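Local coordinates for plasmin and fibronectin-binding protein A (Streptococcus pneumoniae, PDB 4MR0) that binds human fibronectin, plasmin, plasminogen and serum albumin at the pneumococcal surface, acting as a fibronectin-dependent adhesin and invasin, at residues P190-M195 / A245-N250; I270-S275 / I305-L310; N277-N282 / T330-Y335; G323-N328 / N360-K365; I349-Q354 / T382-V387. All blocks are in the same frame, centred on the assembly; numbering follows the deposited sequence.

Interaction 1: residues P190-M195 / A245-N250; sequences PSIVFM and AFAIGN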
# COMPACT_ATOMS: atom_id res chain seq x y z
N PRO A 190 19.59 8.44 2.74
CA PRO A 190 18.41 8.11 1.93
C PRO A 190 18.52 8.61 0.49
O PRO A 190 19.26 9.56 0.21
CB PRO A 190 17.26 8.77 2.70
CG PRO A 190 17.92 9.92 3.41
CD PRO A 190 19.23 9.31 3.87
N SER A 191 17.81 7.96 -0.41
CA SER A 191 17.80 8.35 -1.82
C SER A 191 16.34 8.58 -2.18
O SER A 191 15.75 7.84 -2.97
CB SER A 191 18.41 7.24 -2.68
OG SER A 191 18.50 7.64 -4.04
N ILE A 192 15.76 9.60 -1.56
CA ILE A 192 14.37 9.99 -1.77
C ILE A 192 14.42 11.41 -2.30
O ILE A 192 15.03 12.29 -1.68
CB ILE A 192 13.60 9.93 -0.44
CG1 ILE A 192 13.67 8.49 0.11
CG2 ILE A 192 12.15 10.39 -0.63
CD1 ILE A 192 13.07 8.32 1.52
N VAL A 193 13.79 11.64 -3.45
CA VAL A 193 13.81 12.94 -4.12
C VAL A 193 13.21 14.15 -3.40
O VAL A 193 13.84 15.21 -3.34
CB VAL A 193 13.15 12.83 -5.51
CG1 VAL A 193 13.31 14.14 -6.27
CG2 VAL A 193 13.79 11.70 -6.29
N PHE A 194 12.00 14.00 -2.87
CA PHE A 194 11.31 15.10 -2.19
C PHE A 194 10.96 14.79 -0.73
O PHE A 194 10.51 13.69 -0.42
CB PHE A 194 10.01 15.44 -2.93
CG PHE A 194 10.22 15.92 -4.34
CD1 PHE A 194 10.77 17.17 -4.58
CD2 PHE A 194 9.88 15.10 -5.41
CE1 PHE A 194 10.96 17.62 -5.89
CE2 PHE A 194 10.07 15.54 -6.72
CZ PHE A 194 10.62 16.80 -6.95
N MET A 195 11.15 15.79 0.14
CA MET A 195 10.82 15.68 1.56
C MET A 195 10.14 16.97 2.03
O MET A 195 10.35 18.03 1.44
CB MET A 195 12.08 15.44 2.39
CG MET A 195 12.66 14.04 2.27
SD MET A 195 13.96 13.71 3.49
CE MET A 195 14.57 12.13 2.98
N ALA A 245 10.44 8.49 -3.93
CA ALA A 245 10.15 9.82 -4.48
C ALA A 245 9.74 10.86 -3.45
O ALA A 245 10.22 12.00 -3.48
CB ALA A 245 9.06 9.72 -5.56
N PHE A 246 8.85 10.47 -2.53
CA PHE A 246 8.35 11.40 -1.52
C PHE A 246 8.41 10.89 -0.09
O PHE A 246 8.12 9.73 0.18
CB PHE A 246 6.88 11.74 -1.81
CG PHE A 246 6.67 12.62 -3.01
CD1 PHE A 246 6.75 14.00 -2.90
CD2 PHE A 246 6.34 12.06 -4.25
CE1 PHE A 246 6.52 14.82 -4.01
CE2 PHE A 246 6.10 12.87 -5.36
CZ PHE A 246 6.19 14.25 -5.24
N ALA A 247 8.81 11.77 0.82
CA ALA A 247 8.83 11.47 2.25
C ALA A 247 8.00 12.62 2.83
O ALA A 247 8.50 13.73 3.03
CB ALA A 247 10.24 11.50 2.80
N ILE A 248 6.72 12.34 3.05
CA ILE A 248 5.78 13.32 3.58
C ILE A 248 5.56 13.08 5.07
O ILE A 248 4.95 12.10 5.47
CB ILE A 248 4.43 13.19 2.82
CG1 ILE A 248 4.67 13.39 1.32
CG2 ILE A 248 3.43 14.21 3.34
CD1 ILE A 248 3.51 12.97 0.46
N GLY A 249 6.08 13.99 5.89
CA GLY A 249 5.92 13.82 7.32
C GLY A 249 5.41 15.06 8.03
O GLY A 249 5.83 16.18 7.71
N ASN A 250 4.52 14.86 8.99
CA ASN A 250 3.94 15.96 9.76
C ASN A 250 3.36 17.02 8.83
O ASN A 250 3.42 18.21 9.12
CB ASN A 250 5.02 16.59 10.66
CG ASN A 250 4.43 17.28 11.89
OD1 ASN A 250 5.12 18.05 12.59
ND2 ASN A 250 3.16 17.02 12.17

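Interaction 2: residues I270-S275 / I305-L310; sequences IQIAGS and IQIEPL. With MN (manganese (II) ion), chain G.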
# COMPACT_ATOMS: atom_id res chain seq x y z
N ILE A 270 6.43 6.43 -2.01
CA ILE A 270 5.87 7.46 -1.16
C ILE A 270 5.67 6.98 0.27
O ILE A 270 5.20 5.87 0.50
CB ILE A 270 4.48 7.91 -1.68
CG1 ILE A 270 4.60 8.50 -3.09
CG2 ILE A 270 3.86 8.94 -0.72
CD1 ILE A 270 3.25 8.79 -3.75
N GLN A 271 6.05 7.82 1.23
CA GLN A 271 5.84 7.52 2.64
C GLN A 271 5.04 8.69 3.20
O GLN A 271 5.45 9.84 3.07
CB GLN A 271 7.16 7.39 3.41
CG GLN A 271 7.97 6.15 3.07
CD GLN A 271 9.30 6.11 3.79
OE1 GLN A 271 9.37 5.81 4.98
NE2 GLN A 271 10.37 6.42 3.07
N ILE A 272 3.91 8.38 3.81
CA ILE A 272 3.03 9.38 4.39
C ILE A 272 3.00 9.04 5.87
O ILE A 272 2.40 8.03 6.26
CB ILE A 272 1.61 9.26 3.79
CG1 ILE A 272 1.68 9.48 2.28
CG2 ILE A 272 0.67 10.28 4.43
CD1 ILE A 272 0.39 9.11 1.54
N ALA A 273 3.65 9.87 6.67
CA ALA A 273 3.76 9.64 8.11
C ALA A 273 3.30 10.83 8.93
O ALA A 273 3.77 11.94 8.73
CB ALA A 273 5.22 9.32 8.46
N GLY A 274 2.39 10.57 9.86
CA GLY A 274 1.87 11.63 10.70
C GLY A 274 1.34 12.79 9.88
O GLY A 274 1.41 13.95 10.29
N SER A 275 0.77 12.48 8.72
CA SER A 275 0.24 13.52 7.84
C SER A 275 -1.27 13.41 7.65
O SER A 275 -1.81 12.30 7.61
CB SER A 275 0.95 13.47 6.49
OG SER A 275 2.32 13.78 6.66
N ILE A 305 3.52 2.64 -1.53
CA ILE A 305 2.91 3.76 -0.83
C ILE A 305 2.67 3.29 0.59
O ILE A 305 1.77 2.48 0.84
CB ILE A 305 1.57 4.20 -1.44
CG1 ILE A 305 1.78 4.70 -2.88
CG2 ILE A 305 0.97 5.33 -0.59
CD1 ILE A 305 0.48 5.13 -3.57
N GLN A 306 3.48 3.77 1.51
CA GLN A 306 3.35 3.39 2.91
C GLN A 306 2.63 4.52 3.64
O GLN A 306 2.95 5.70 3.46
CB GLN A 306 4.74 3.16 3.52
CG GLN A 306 4.73 2.79 5.00
CD GLN A 306 6.12 2.56 5.54
OE1 GLN A 306 7.06 3.28 5.19
NE2 GLN A 306 6.27 1.57 6.41
N ILE A 307 1.66 4.15 4.46
CA ILE A 307 0.88 5.09 5.25
C ILE A 307 1.15 4.63 6.67
O ILE A 307 0.75 3.54 7.07
CB ILE A 307 -0.62 4.98 4.91
CG1 ILE A 307 -0.82 5.24 3.41
CG2 ILE A 307 -1.42 5.97 5.75
CD1 ILE A 307 -2.21 4.87 2.91
N GLU A 308 1.83 5.47 7.44
CA GLU A 308 2.22 5.05 8.78
C GLU A 308 2.19 6.18 9.80
O GLU A 308 2.03 7.35 9.45
CB GLU A 308 3.65 4.53 8.69
CG GLU A 308 4.63 5.67 8.35
CD GLU A 308 5.97 5.20 7.82
OE1 GLU A 308 6.51 4.21 8.36
OE2 GLU A 308 6.49 5.83 6.88
N PRO A 309 2.31 5.82 11.09
CA PRO A 309 2.32 6.85 12.13
C PRO A 309 3.74 7.42 12.09
O PRO A 309 4.63 6.82 11.48
CB PRO A 309 2.02 6.06 13.41
CG PRO A 309 2.54 4.69 13.10
CD PRO A 309 2.10 4.48 11.66
N LEU A 310 3.96 8.56 12.72
CA LEU A 310 5.27 9.19 12.68
C LEU A 310 6.21 8.80 13.83
O LEU A 310 6.09 9.31 14.95
CB LEU A 310 5.08 10.72 12.64
CG LEU A 310 6.29 11.63 12.40
CD1 LEU A 310 7.00 11.27 11.10
CD2 LEU A 310 5.80 13.08 12.36
MN MN G . 8.33 4.50 6.57

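Interaction 3: residues N277-N282 / T330-Y335; sequences NVLVDN and TIQNSY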
# COMPACT_ATOMS: atom_id res chain seq x y z
N ASN A 277 -4.94 14.62 5.54
CA ASN A 277 -5.51 15.10 4.29
C ASN A 277 -4.52 14.98 3.14
O ASN A 277 -4.15 15.98 2.52
CB ASN A 277 -5.93 16.57 4.43
CG ASN A 277 -7.14 16.74 5.34
OD1 ASN A 277 -7.34 17.81 5.92
ND2 ASN A 277 -7.95 15.70 5.45
N VAL A 278 -4.09 13.76 2.86
CA VAL A 278 -3.16 13.52 1.77
C VAL A 278 -3.88 12.75 0.68
O VAL A 278 -4.55 11.74 0.94
CB VAL A 278 -1.94 12.70 2.20
CG1 VAL A 278 -0.96 12.57 1.04
CG2 VAL A 278 -1.27 13.36 3.40
N LEU A 279 -3.73 13.22 -0.55
CA LEU A 279 -4.36 12.59 -1.70
C LEU A 279 -3.32 12.24 -2.75
O LEU A 279 -2.47 13.06 -3.09
CB LEU A 279 -5.40 13.54 -2.32
CG LEU A 279 -6.07 13.10 -3.63
CD1 LEU A 279 -6.96 11.89 -3.37
CD2 LEU A 279 -6.89 14.25 -4.21
N VAL A 280 -3.37 11.01 -3.23
CA VAL A 280 -2.51 10.55 -4.31
C VAL A 280 -3.58 10.20 -5.34
O VAL A 280 -4.43 9.35 -5.07
CB VAL A 280 -1.70 9.31 -3.91
CG1 VAL A 280 -0.93 8.78 -5.12
CG2 VAL A 280 -0.71 9.69 -2.78
N ASP A 281 -3.56 10.85 -6.49
CA ASP A 281 -4.60 10.62 -7.49
C ASP A 281 -4.10 10.51 -8.93
O ASP A 281 -3.13 11.17 -9.32
CB ASP A 281 -5.62 11.77 -7.37
CG ASP A 281 -6.84 11.60 -8.29
OD1 ASP A 281 -7.20 10.46 -8.64
OD2 ASP A 281 -7.45 12.64 -8.65
N ASN A 282 -4.75 9.64 -9.70
CA ASN A 282 -4.47 9.45 -11.12
C ASN A 282 -2.99 9.30 -11.48
O ASN A 282 -2.51 9.85 -12.48
CB ASN A 282 -5.09 10.62 -11.89
CG ASN A 282 -5.15 10.38 -13.39
OD1 ASN A 282 -5.43 9.27 -13.83
ND2 ASN A 282 -4.90 11.43 -14.17
N THR A 330 -6.16 9.32 1.07
CA THR A 330 -6.89 8.67 -0.01
C THR A 330 -5.98 8.43 -1.21
O THR A 330 -5.33 9.35 -1.71
CB THR A 330 -8.09 9.54 -0.51
OG1 THR A 330 -9.00 9.79 0.56
CG2 THR A 330 -8.85 8.81 -1.63
N ILE A 331 -5.92 7.18 -1.64
CA ILE A 331 -5.15 6.79 -2.81
C ILE A 331 -6.26 6.39 -3.78
O ILE A 331 -7.07 5.53 -3.44
CB ILE A 331 -4.26 5.55 -2.53
CG1 ILE A 331 -3.48 5.74 -1.23
CG2 ILE A 331 -3.27 5.34 -3.69
CD1 ILE A 331 -2.53 6.92 -1.23
N GLN A 332 -6.31 6.99 -4.96
CA GLN A 332 -7.39 6.66 -5.89
C GLN A 332 -7.04 6.81 -7.36
O GLN A 332 -6.14 7.55 -7.72
CB GLN A 332 -8.60 7.55 -5.59
CG GLN A 332 -8.29 9.03 -5.72
CD GLN A 332 -9.52 9.90 -5.57
OE1 GLN A 332 -10.40 9.63 -4.75
NE2 GLN A 332 -9.58 10.97 -6.37
N ASN A 333 -7.79 6.09 -8.19
CA ASN A 333 -7.65 6.14 -9.64
C ASN A 333 -6.22 5.98 -10.14
O ASN A 333 -5.86 6.54 -11.18
CB ASN A 333 -8.23 7.46 -10.17
CG ASN A 333 -9.58 7.78 -9.56
OD1 ASN A 333 -10.44 6.91 -9.44
ND2 ASN A 333 -9.78 9.04 -9.17
N SER A 334 -5.42 5.21 -9.43
CA SER A 334 -4.04 5.02 -9.82
C SER A 334 -3.72 3.61 -10.25
O SER A 334 -4.42 2.66 -9.90
CB SER A 334 -3.12 5.46 -8.68
OG SER A 334 -3.31 6.84 -8.40
N TYR A 335 -2.65 3.47 -11.02
CA TYR A 335 -2.22 2.18 -11.53
C TYR A 335 -0.91 1.73 -10.92
O TYR A 335 0.02 2.51 -10.74
CB TYR A 335 -2.12 2.27 -13.06
CG TYR A 335 -1.52 1.05 -13.72
CD1 TYR A 335 -0.15 0.84 -13.73
CD2 TYR A 335 -2.34 0.09 -14.32
CE1 TYR A 335 0.41 -0.29 -14.32
CE2 TYR A 335 -1.80 -1.05 -14.92
CZ TYR A 335 -0.43 -1.23 -14.92
OH TYR A 335 0.12 -2.35 -15.48

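Interaction 4: residues G323-N328 / N360-K365; sequences GKKSEN and NPSNIK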
# COMPACT_ATOMS: atom_id res chain seq x y z
N GLY A 323 4.64 8.95 17.59
CA GLY A 323 3.61 8.14 16.96
C GLY A 323 2.37 8.83 16.39
O GLY A 323 1.30 8.22 16.33
N LYS A 324 2.51 10.08 15.98
CA LYS A 324 1.40 10.83 15.40
C LYS A 324 0.82 10.04 14.22
O LYS A 324 1.55 9.56 13.36
CB LYS A 324 1.90 12.20 14.92
CG LYS A 324 0.83 13.16 14.47
CD LYS A 324 1.45 14.48 14.04
CE LYS A 324 0.39 15.48 13.64
NZ LYS A 324 -0.43 14.97 12.51
N LYS A 325 -0.50 9.90 14.18
CA LYS A 325 -1.12 9.14 13.10
C LYS A 325 -1.26 9.94 11.81
O LYS A 325 -1.12 11.16 11.80
CB LYS A 325 -2.51 8.67 13.52
CG LYS A 325 -3.57 9.79 13.57
CD LYS A 325 -4.95 9.19 13.83
CE LYS A 325 -6.03 10.25 13.98
NZ LYS A 325 -7.36 9.62 14.24
N SER A 326 -1.51 9.21 10.72
CA SER A 326 -1.78 9.83 9.43
C SER A 326 -3.30 9.74 9.44
O SER A 326 -3.87 8.82 10.04
CB SER A 326 -1.19 9.01 8.29
OG SER A 326 0.19 9.30 8.16
N GLU A 327 -3.97 10.67 8.79
CA GLU A 327 -5.42 10.69 8.84
C GLU A 327 -6.00 11.29 7.57
O GLU A 327 -5.42 12.20 7.00
CB GLU A 327 -5.82 11.50 10.08
CG GLU A 327 -7.26 11.92 10.20
CD GLU A 327 -7.47 12.83 11.40
OE1 GLU A 327 -6.47 13.34 11.95
OE2 GLU A 327 -8.64 13.05 11.78
N ASN A 328 -7.13 10.75 7.12
CA ASN A 328 -7.77 11.23 5.90
C ASN A 328 -6.81 11.10 4.71
O ASN A 328 -6.50 12.08 4.04
CB ASN A 328 -8.21 12.69 6.04
CG ASN A 328 -9.10 12.93 7.26
OD1 ASN A 328 -9.72 12.00 7.78
ND2 ASN A 328 -9.17 14.18 7.70
N ASN A 360 -2.92 4.62 15.39
CA ASN A 360 -3.33 4.03 14.12
C ASN A 360 -3.78 5.02 13.04
O ASN A 360 -4.63 5.87 13.29
CB ASN A 360 -4.47 3.03 14.36
CG ASN A 360 -4.01 1.73 15.02
OD1 ASN A 360 -2.90 1.64 15.55
ND2 ASN A 360 -4.87 0.72 14.99
N PRO A 361 -3.19 4.93 11.84
CA PRO A 361 -3.63 5.85 10.78
C PRO A 361 -5.13 5.57 10.60
O PRO A 361 -5.55 4.41 10.61
CB PRO A 361 -2.81 5.40 9.58
CG PRO A 361 -1.48 5.05 10.22
CD PRO A 361 -1.91 4.29 11.48
N SER A 362 -5.94 6.62 10.43
CA SER A 362 -7.38 6.42 10.30
C SER A 362 -8.02 7.15 9.12
O SER A 362 -7.49 8.15 8.63
CB SER A 362 -8.08 6.83 11.60
OG SER A 362 -7.93 8.22 11.86
N ASN A 363 -9.18 6.65 8.69
CA ASN A 363 -9.93 7.18 7.55
C ASN A 363 -9.05 7.13 6.31
O ASN A 363 -8.72 8.15 5.69
CB ASN A 363 -10.43 8.61 7.81
CG ASN A 363 -11.41 9.08 6.74
OD1 ASN A 363 -11.98 8.27 6.00
ND2 ASN A 363 -11.62 10.39 6.66
N ILE A 364 -8.66 5.90 5.98
CA ILE A 364 -7.80 5.59 4.86
C ILE A 364 -8.69 5.04 3.76
O ILE A 364 -9.34 4.00 3.94
CB ILE A 364 -6.76 4.52 5.25
CG1 ILE A 364 -6.05 4.94 6.54
CG2 ILE A 364 -5.76 4.31 4.12
CD1 ILE A 364 -5.26 6.24 6.42
N LYS A 365 -8.73 5.72 2.62
CA LYS A 365 -9.56 5.29 1.51
C LYS A 365 -8.71 4.90 0.32
O LYS A 365 -7.86 5.67 -0.12
CB LYS A 365 -10.53 6.41 1.11
CG LYS A 365 -11.48 6.80 2.21
CD LYS A 365 -12.38 7.97 1.78
CE LYS A 365 -13.40 8.28 2.86
NZ LYS A 365 -14.11 9.56 2.60

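Interaction 5: residues I349-Q354 / T382-V387; sequences IGTHYQ and TGFTDV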
# COMPACT_ATOMS: atom_id res chain seq x y z
N ILE A 349 0.17 -0.74 -1.45
CA ILE A 349 -0.18 0.18 -0.37
C ILE A 349 -0.32 -0.49 0.98
O ILE A 349 -0.84 -1.60 1.08
CB ILE A 349 -1.56 0.86 -0.66
CG1 ILE A 349 -1.55 1.49 -2.05
CG2 ILE A 349 -1.86 1.91 0.40
CD1 ILE A 349 -2.95 1.90 -2.54
N GLY A 350 0.13 0.19 2.03
CA GLY A 350 -0.03 -0.37 3.36
C GLY A 350 1.06 0.01 4.34
O GLY A 350 1.69 1.05 4.21
N THR A 351 1.24 -0.83 5.34
CA THR A 351 2.29 -0.63 6.33
C THR A 351 2.47 -1.94 7.08
O THR A 351 1.63 -2.84 6.98
CB THR A 351 1.97 0.54 7.29
OG1 THR A 351 3.18 0.90 7.98
CG2 THR A 351 0.90 0.15 8.30
N HIS A 352 3.56 -2.05 7.82
CA HIS A 352 3.87 -3.30 8.51
C HIS A 352 4.38 -3.10 9.93
O HIS A 352 5.10 -3.96 10.44
CB HIS A 352 4.96 -4.00 7.72
CG HIS A 352 6.15 -3.12 7.48
ND1 HIS A 352 6.21 -2.22 6.44
CD2 HIS A 352 7.28 -2.93 8.21
CE1 HIS A 352 7.33 -1.52 6.53
NE2 HIS A 352 8.00 -1.93 7.59
N TYR A 353 4.01 -2.01 10.58
CA TYR A 353 4.53 -1.75 11.91
C TYR A 353 3.59 -0.93 12.79
O TYR A 353 2.94 -0.01 12.32
CB TYR A 353 5.87 -1.03 11.77
CG TYR A 353 6.53 -0.58 13.05
CD1 TYR A 353 7.13 -1.50 13.91
CD2 TYR A 353 6.58 0.77 13.40
CE1 TYR A 353 7.78 -1.09 15.07
CE2 TYR A 353 7.23 1.19 14.56
CZ TYR A 353 7.83 0.26 15.39
OH TYR A 353 8.47 0.68 16.53
N GLN A 354 3.55 -1.30 14.07
CA GLN A 354 2.74 -0.59 15.06
C GLN A 354 3.19 -1.02 16.45
O GLN A 354 3.72 -2.11 16.62
CB GLN A 354 1.24 -0.90 14.88
CG GLN A 354 0.82 -2.32 15.27
CD GLN A 354 -0.70 -2.50 15.27
OE1 GLN A 354 -1.23 -3.32 14.53
NE2 GLN A 354 -1.39 -1.72 16.10
N THR A 382 -1.32 -3.40 9.01
CA THR A 382 -1.62 -3.74 10.39
C THR A 382 -1.64 -2.39 11.10
O THR A 382 -0.82 -1.53 10.83
CB THR A 382 -0.53 -4.65 11.05
OG1 THR A 382 -0.89 -4.90 12.42
CG2 THR A 382 0.84 -3.97 11.03
N GLY A 383 -2.60 -2.20 12.00
CA GLY A 383 -2.67 -0.94 12.72
C GLY A 383 -3.40 0.21 12.04
O GLY A 383 -2.98 1.36 12.16
N PHE A 384 -4.47 -0.08 11.30
CA PHE A 384 -5.27 0.97 10.65
C PHE A 384 -6.66 0.95 11.29
O PHE A 384 -7.11 -0.09 11.76
CB PHE A 384 -5.45 0.72 9.15
CG PHE A 384 -4.29 1.14 8.28
CD1 PHE A 384 -3.12 1.64 8.84
CD2 PHE A 384 -4.36 1.00 6.90
CE1 PHE A 384 -2.03 2.00 8.03
CE2 PHE A 384 -3.29 1.35 6.08
CZ PHE A 384 -2.12 1.85 6.65
N THR A 385 -7.33 2.09 11.29
CA THR A 385 -8.68 2.18 11.83
C THR A 385 -9.54 2.96 10.84
O THR A 385 -9.14 4.03 10.38
CB THR A 385 -8.70 2.87 13.20
OG1 THR A 385 -7.78 2.20 14.09
CG2 THR A 385 -10.10 2.82 13.81
N ASP A 386 -10.70 2.42 10.51
CA ASP A 386 -11.62 3.05 9.56
C ASP A 386 -10.95 3.11 8.18
O ASP A 386 -10.45 4.15 7.75
CB ASP A 386 -12.01 4.45 10.03
CG ASP A 386 -12.99 5.14 9.08
OD1 ASP A 386 -13.60 4.44 8.23
OD2 ASP A 386 -13.16 6.37 9.18
N VAL A 387 -10.96 1.96 7.51
CA VAL A 387 -10.37 1.83 6.19
C VAL A 387 -11.43 1.45 5.19
O VAL A 387 -12.36 0.69 5.51
CB VAL A 387 -9.31 0.71 6.19
CG1 VAL A 387 -8.67 0.60 4.81
CG2 VAL A 387 -8.26 0.99 7.25
O HOH W 1 0.04 1.33 12.07

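Interaction 1: residues P190-M195 / A245-N250
Phe194 and Phe246 sit on neighbouring rungs of the parallel beta-helix, where two successive coils pair in register: Phe194 bridges Phe246 and Met195 bridges Ala247. The backbone ladder is short. Phe194 N donates to Ala245 O at 2.7 Å, and one step on Ala247 N donates to Phe194 O at 2.8 Å, so that Phe194 uses both its N-H and its C=O across the contact. Phe194 O also receives a CA-H...O contact from Phe246 CA.

The two phenyl side chains lie side by side and point the same way. Both project from the same face of the sheet, and the like chi1 (-62° in Phe194, -71° in Phe246) keeps the CG atoms in matching positions beside the backbone N. The planes are 25° apart, yet the rings are slid past each other and barely overlap: Phe246 CE1 approaches Phe194 CD2 at 3.7 Å, and Phe246 CD1 lies 3.6 Å from Phe194 CB. Val193 CG1 covers one face of the Phe194 ring near its rim, and Tyr216 meets both phenyl rings edge-to-face.

On the other side of the sheet Met195 CG rests on Ala247 CB at 3.5 Å. Ile192, which precedes the corner at Val193, lays CG2 against the backbone of Ala245, 3.7 Å from its carbonyl C. All the touching residues are buried. Like residues stacked at equivalent positions of consecutive coils, here phenylalanine on phenylalanine, form the internal ladders characteristic of pectate lyase-like right-handed parallel beta-helices.

Interaction 2: residues I270-S275 / I305-L310
Gln271, Gln306 and Glu308 bring their side-chain oxygens together on one manganese ion. Gln271 OE1 binds it at 2.3 Å and Gln306 OE1 at 2.2 Å, while Glu308 takes it with both carboxylate oxygens, OE2 at 2.3 Å and the longer OE1 at 2.6 Å; Gly314 O completes the protein ligands. The metal explains why acceptors crowd here without a proton between them, Gln306 OE1 and Glu308 OE2 being only 3.1 Å apart. Its positive charge probably offsets their mutual repulsion. The two glutamine side chains run side by side with amide planes 36° apart, and Gln271 NE2, turned from the metal, is hydrogen-bonded to Tyr317 OH.

The frame beneath is a pair of parallel strands on successive coils of the beta-helix, with bridges running from Ile270-Ile305 to Ala273-Glu308. Gln306 N donates to Ile270 O, Ile272 N to Gln306 O and Glu308 N to Ile272 O, each at 2.9 Å. The ladder ends in a longer bond, Gly274 N to Glu308 O at 3.3 Å.

Opposite the metal-binding face, Ile270, Ile272, Ile305 and Ile307 point into the coil interior. On the metal side Ala273 CB touches Leu310 CD1 at 3.7 Å. At Gly274 the backbone turns with positive phi, and Leu310 CB packs against its CA.

Interaction 3: residues N277-N282 / T330-Y335
Asp281 CG is anti to the backbone N (chi1 -176°), whereas Gln332 CG stands between its own N and carbonyl carbon (chi1 59°), and these two choices bring carboxylate and amide together across the strands. Asp281 OD1 accepts from Asn333 ND2 at 3.0 Å, on the syn side and 23° out of the carboxylate plane, and more weakly from Gln332 NE2 at 3.3 Å. One oxygen thus gathers side-chain donors from two consecutive residues. The amide of Gln332 is steeply turned against the carboxylate.

The same face carries Leu279 beside Thr330, with Leu279 CD1 lying 3.4 Å from Thr330 O. On the opposite face Val280 and Ile331 point together into the interior, Ile331 CD1 touching Val280 CG2 at 3.7 Å.

Backbone bonds zip the parallel pair: Thr330 N to Val278 O, Val280 N to Thr330 O, and Gln332 N to Val280 O. Past the strand end Asn282 N reaches Gln332 O at 3.2 Å. Ser334 OG donates to that oxygen from above the carbonyl plane at 3.0 Å, which gives Gln332 O two donors where both chains bend.

The pair thus forms neighbouring rungs on one side of the beta-helix. Strand 254-257 continues the pairing beyond Leu279, strand 364-372 follows beyond 329-337, and Phe285, further along strand 278-289, packs against Val280.

Interaction 4: residues G323-N328 / N360-K365
The side-chain amides of Asn328 and Asn363 meet almost perpendicularly, their planes 80° apart. Asn363 ND2 donates to Asn328 OD1 at 2.7 Å, approaching from above the carbonyl plane of Asn328, 43° out of it, while the oxygen is tilted slightly from the amide plane of Asn363. The torsion of Asn363 sets its CG anti to the backbone N (chi1 -170°).

Both asparagines stand at equivalent corners of the parallel beta-helix with positive phi, one above the other on successive coils and joined by this one side-chain hydrogen bond. The placement recalls the asparagine ladders of pectate lyase-like helices, although here the two side chains cross instead of stacking. The two coils belong to consecutive PbH1 repeats, and the Asn363 side chain lies close to a bound calcium ion.

Leading into the corner the backbones run in parallel, with Glu327 bridging Ser362. Ser362 N donates to Ser326 O, and Asn328 N to Ser362 O, each at 3.0 Å. Pro361, which has no N-H to give, brings its CA to 3.1 Å from Ser326 O, so this carbonyl faces both an N-H and a CA-H. Ser326 OG turns to the preceding coil, hydrogen-bonding to Glu308 O, whereas Ser326 N is buried without a partner.

Lys325 spans the edge of the contact. Its chain is extended beyond CG, passing Asn360 O with CD at 3.4 Å, and its far end reaches the hydroxyl of Ser362, where NZ donates to OG at 2.8 Å.

Interaction 5: residues I349-Q354 / T382-V387
Gln354 and Thr382 make the direct hydrogen bond of this contact, Thr382 OG1 donating to Gln354 OE1 at 2.7 Å in the plane of the amide carbonyl. The two side chains cross at a slant. The other end of that amide is held too, since Gln354 NE2 donates to Asp426 O. Gly383 N lies 3.1 Å from Gln354 OE1, but the angle is too poor for a bond.

A water joins the chains a little further on, within hydrogen-bonding distance of Tyr353 O at 3.2 Å and Gly383 O at 3.0 Å.

The van der Waals contacts come mainly from two methyl groups. Thr351 CG2 touches Phe384 CE1 at 3.5 Å and also comes 3.5 Å from Thr382 O, and Thr382 CG2 lies against the peptide between His352 and Tyr353. Phe384 stacks on Phe381. Gly383 passes close to the Gln354 amide, its CA 3.6 Å from Gln354 CD.

These are turns of successive beta-helix coils without beta bridges between them, and their cohesion rests on side chains and water. Tyr353 N and Thr382 N are buried without partners, so the contact leaves part of its backbone polarity uncompensated.

In the fold
The five contacts step along the beta-helix from coil to coil. Interaction 1 passes into interaction 2, centres about 10 Å apart, because Ile248 N and O probably hydrogen-bond to Gln271 O and Ala273 N. Interaction 3 lies on another side of the same coils, its centre about 14 Å from that of interaction 2; inside, Ile305 CD1 touches Ile331 CG2 at 3.8 Å. Interactions 4 and 5, centres about 8 Å apart, are joined by a probable hydrogen bond from Thr385 N to Pro361 O (3.0 Å). Interaction 2 holds the manganese site, and interaction 5 adjoins it: His352 CE1 is 3.3 Å from Gln306 NE2. A calcium ion lies about 3 Å from the Asn363 side chain.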